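Side-chain contacts in a cystathionine beta-synthase domain protein fused to a Zn-ribbon-like domain (Pyrococcus furiosus, PDB 3GHD), which is of undetermined function but probably binds nucleotides through its cystathionine beta-synthase (CBS) domain, the part described here, and a metal ion through its fused Zn-ribbon-like domain: residues Thr39-Asp42 / Ile43-Lys46; Lys55-Lys58 / Val59-Met63. All coordinates share one frame; numbering follows the deposited sequence.

Contact 1: Thr39-Asp42 / Ile43-Lys46; sequences TERD and ILDK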
# COMPACT_ATOMS: atom_id res chain seq x y z
N THR A 39 4.03 18.26 -5.92
CA THR A 39 4.44 16.97 -5.42
C THR A 39 3.34 16.41 -4.54
O THR A 39 2.42 17.11 -4.12
CB THR A 39 5.80 17.03 -4.67
OG1 THR A 39 5.65 17.70 -3.42
CG2 THR A 39 6.80 17.77 -5.51
N GLU A 40 3.46 15.14 -4.24
CA GLU A 40 2.55 14.52 -3.28
C GLU A 40 2.70 15.14 -1.90
O GLU A 40 1.74 15.23 -1.17
CB GLU A 40 2.75 12.97 -3.26
CG GLU A 40 2.34 12.34 -4.58
CD GLU A 40 2.24 10.83 -4.55
OE1 GLU A 40 3.16 10.27 -3.96
OE2 GLU A 40 1.26 10.21 -5.12
N ARG A 41 3.90 15.62 -1.53
CA ARG A 41 4.07 16.31 -0.25
C ARG A 41 3.29 17.61 -0.26
O ARG A 41 2.62 17.95 0.74
CB ARG A 41 5.54 16.63 0.01
CG ARG A 41 6.25 15.44 0.62
CD ARG A 41 6.47 15.66 2.08
NE ARG A 41 5.28 15.76 2.87
CZ ARG A 41 4.58 14.72 3.35
NH1 ARG A 41 3.52 14.92 4.12
NH2 ARG A 41 5.02 13.49 3.17
N ASP A 42 3.36 18.31 -1.38
CA ASP A 42 2.53 19.51 -1.60
C ASP A 42 1.04 19.24 -1.37
O ASP A 42 0.29 20.07 -0.75
CB ASP A 42 2.74 20.12 -2.98
CG ASP A 42 4.14 20.74 -3.16
OD1 ASP A 42 4.69 21.27 -2.18
OD2 ASP A 42 4.66 20.67 -4.28
N ILE A 43 0.60 18.15 -1.97
CA ILE A 43 -0.79 17.71 -1.90
C ILE A 43 -1.22 17.44 -0.45
O ILE A 43 -2.24 18.01 0.02
CB ILE A 43 -1.11 16.54 -2.82
CG1 ILE A 43 -1.02 16.95 -4.29
CG2 ILE A 43 -2.49 15.98 -2.45
CD1 ILE A 43 -1.21 15.79 -5.26
N LEU A 44 -0.41 16.71 0.28
CA LEU A 44 -0.70 16.38 1.66
C LEU A 44 -0.58 17.59 2.57
O LEU A 44 -1.47 17.85 3.36
CB LEU A 44 0.23 15.25 2.13
CG LEU A 44 0.03 13.81 1.58
CD1 LEU A 44 1.36 13.02 1.81
CD2 LEU A 44 -1.22 13.13 2.21
N ASP A 45 0.49 18.36 2.40
CA ASP A 45 0.82 19.44 3.33
C ASP A 45 0.07 20.73 3.08
O ASP A 45 -0.26 21.43 4.04
CB ASP A 45 2.32 19.72 3.34
CG ASP A 45 3.15 18.53 3.78
OD1 ASP A 45 2.56 17.62 4.39
OD2 ASP A 45 4.40 18.50 3.52
N LYS A 46 -0.19 21.04 1.82
CA LYS A 46 -0.83 22.27 1.46
C LYS A 46 -2.33 22.13 1.24
O LYS A 46 -3.05 23.15 1.29
CB LYS A 46 -0.18 22.88 0.23
CG LYS A 46 1.28 23.22 0.40
CD LYS A 46 1.86 23.58 -0.94
CE LYS A 46 3.09 24.40 -0.79
NZ LYS A 46 3.51 24.94 -2.11

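Contact 2: Lys55-Lys58 / Val59-Met63; sequences KEVK and VEEIM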
# COMPACT_ATOMS: atom_id res chain seq x y z
N LYS A 55 -10.96 18.77 -4.58
CA LYS A 55 -11.85 19.12 -5.73
C LYS A 55 -12.03 20.62 -5.96
O LYS A 55 -12.35 21.06 -7.07
CB LYS A 55 -13.24 18.48 -5.54
CG LYS A 55 -13.21 16.96 -5.24
CD LYS A 55 -14.65 16.36 -5.35
CE LYS A 55 -14.80 15.51 -6.63
NZ LYS A 55 -16.15 14.81 -6.80
N GLU A 56 -11.86 21.40 -4.91
CA GLU A 56 -12.02 22.86 -4.97
C GLU A 56 -10.68 23.58 -5.12
O GLU A 56 -10.63 24.81 -5.08
CB GLU A 56 -12.71 23.36 -3.72
CG GLU A 56 -14.01 22.66 -3.46
CD GLU A 56 -14.72 23.16 -2.18
OE1 GLU A 56 -14.13 23.99 -1.43
OE2 GLU A 56 -15.87 22.71 -1.95
N VAL A 57 -9.61 22.81 -5.27
CA VAL A 57 -8.27 23.38 -5.40
C VAL A 57 -7.63 23.04 -6.78
O VAL A 57 -7.63 21.89 -7.21
CB VAL A 57 -7.40 22.99 -4.17
CG1 VAL A 57 -5.96 23.44 -4.35
CG2 VAL A 57 -8.01 23.59 -2.88
N LYS A 58 -7.13 24.07 -7.47
CA LYS A 58 -6.48 23.94 -8.76
C LYS A 58 -4.97 23.84 -8.51
O LYS A 58 -4.45 24.54 -7.63
CB LYS A 58 -6.85 25.12 -9.68
CG LYS A 58 -8.36 25.23 -9.85
CD LYS A 58 -8.78 26.28 -10.86
CE LYS A 58 -9.51 27.50 -10.24
NZ LYS A 58 -8.60 28.64 -9.85
N VAL A 59 -4.29 22.95 -9.25
CA VAL A 59 -2.86 22.68 -8.99
C VAL A 59 -1.99 23.92 -9.07
O VAL A 59 -0.98 24.01 -8.36
CB VAL A 59 -2.23 21.55 -9.89
CG1 VAL A 59 -2.61 20.14 -9.37
CG2 VAL A 59 -2.53 21.78 -11.41
N GLU A 60 -2.35 24.87 -9.92
CA GLU A 60 -1.69 26.17 -9.97
C GLU A 60 -1.64 26.85 -8.58
O GLU A 60 -0.66 27.52 -8.25
CB GLU A 60 -2.40 27.08 -10.98
CG GLU A 60 -3.79 27.51 -10.54
CD GLU A 60 -4.57 28.28 -11.61
OE1 GLU A 60 -5.79 28.48 -11.38
OE2 GLU A 60 -3.98 28.69 -12.64
N GLU A 61 -2.68 26.62 -7.76
CA GLU A 61 -2.76 27.19 -6.41
C GLU A 61 -1.76 26.63 -5.39
O GLU A 61 -1.56 27.26 -4.36
CB GLU A 61 -4.17 27.04 -5.82
CG GLU A 61 -5.34 27.49 -6.71
CD GLU A 61 -6.68 27.26 -6.02
OE1 GLU A 61 -6.73 27.28 -4.75
OE2 GLU A 61 -7.70 27.07 -6.73
N ILE A 62 -1.13 25.47 -5.66
CA ILE A 62 -0.16 24.92 -4.70
C ILE A 62 1.22 24.57 -5.29
O ILE A 62 2.06 23.99 -4.59
CB ILE A 62 -0.70 23.67 -3.98
CG1 ILE A 62 -0.96 22.54 -4.98
CG2 ILE A 62 -1.95 23.95 -3.22
CD1 ILE A 62 -1.37 21.23 -4.32
N MSE A 63 1.48 24.92 -6.55
CA MSE A 63 2.77 24.56 -7.14
C MSE A 63 3.86 25.49 -6.66
O MSE A 63 3.61 26.64 -6.28
CB MSE A 63 2.71 24.62 -8.67
CG MSE A 63 2.62 26.03 -9.20
SE MSE A 63 2.17 26.18 -11.09
CE MSE A 63 1.70 28.12 -11.13

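Contact 1: Thr39-Asp42 / Ile43-Lys46
R41 reaches one turn forward along the helix and grips the D45 carboxylate with two nitrogens. CB starts pointing off the following turn, yet already lies 4.1 Å from D45 OD2. With CG beside the backbone N (chi1 -84°), the chain bends at chi2 and again at chi3, and CD comes near the same carboxylate oxygen. R41 NE then donates to D45 OD2 at 3.0 Å, almost straight at 176°. R41 NH1 donates to D45 OD1 at 2.9 Å, so the guanidinium takes the carboxylate side-on, one nitrogen to each oxygen, both on the syn side but tilted out of the carboxylate plane. Both oxygens lie in the guanidinium plane, but the two planes are turned 32° apart. R41 NH1 also passes 3.7 Å from L44 CD1, while NH2 turns outward to E40 of the second subunit and V68 O of the third. The turn carrying this bridge opens helix 40-48, which follows strand 33-39 in the CBS domain; T39, just ahead of the helix, and D42 form a capping box. As N-cap, T39 accepts the D42 amide N on OG1 at 3.1 Å, and T39 N donates to D42 OD2 at 3.0 Å, on the anti side, tilted out of the carboxylate plane. D42 OD1 faces the end of K46, whose extended chain lies alongside. The salt bridge from D42 OD1 to K46 NZ is long, 3.9 Å; the lysine's stronger partner is I62 O. A methionine in place of R41 would probably cost D45 its two guanidinium donors, leaving its bond to S19 of the second subunit, and deprive E40 of that subunit of its charge partner. On the buried side, I43 CG1 packs against the T39 carbonyl oxygen, and its side chain continues onto V11 and L18 of helix 11-20.

Contact 2: Lys55-Lys58 / Val59-Met63
K58 and E61 meet first through hydrogen bonds that join backbone and side chain. The amide N of K58 donates to E61 OE2 at 3.1 Å with an N-H...O angle of 164°, approaching from above the carboxylate plane. In return, E61 N donates to K58 O at 2.7 Å, the donor lying above the carbonyl plane.

Charge pairing comes second, in a salt-bridge network of K58, E60 and E61. The lysine chain bends at chi3 and chi4, which brings K58 NZ to E60 OE1 at 3.2 Å, nearly along that oxygen's C-O axis. E60 runs beside it, pointing the same way, whereas E61 crosses it obliquely, and E61 OE2 makes a longer bridge of 3.6 Å to K58 NZ.

Apolar contact is slight: V57 CG1 touches I62 CG2 at 4.2 Å, their side chains crossing at about a right angle. Both also rest on V11 of helix 11-20, and V59 turns to V14, V28 and V38, so this loop before strand 64-65 lays its aliphatic residues over the domain interior.

With E61 OE2 bonded to the K58 amide and only loosely bridged to K58 NZ, which pairs more closely with E60, the one lysine probably eases the repulsion of the two acids.

In the fold
Contacts 1 and 2 follow one another along the chain, their centres about 11 Å apart, and they meet where K46 NZ probably donates to I62 O at 3.0 Å and I43 CG1 packs near I62 CD1. Both are partly buried and both reach helix 11-20, through I43 in one and V57, V59 and I62 in the other. Their polar sides differ in setting. Contact 1 spans the capped start of helix 40-48; its charged side chains bridge to the second subunit, and R41 also bonds a carbonyl of the third. Contact 2 is an irregular loop whose ionic group gathers on K58 beside the exposed E61, while its valines and isoleucine face the interior.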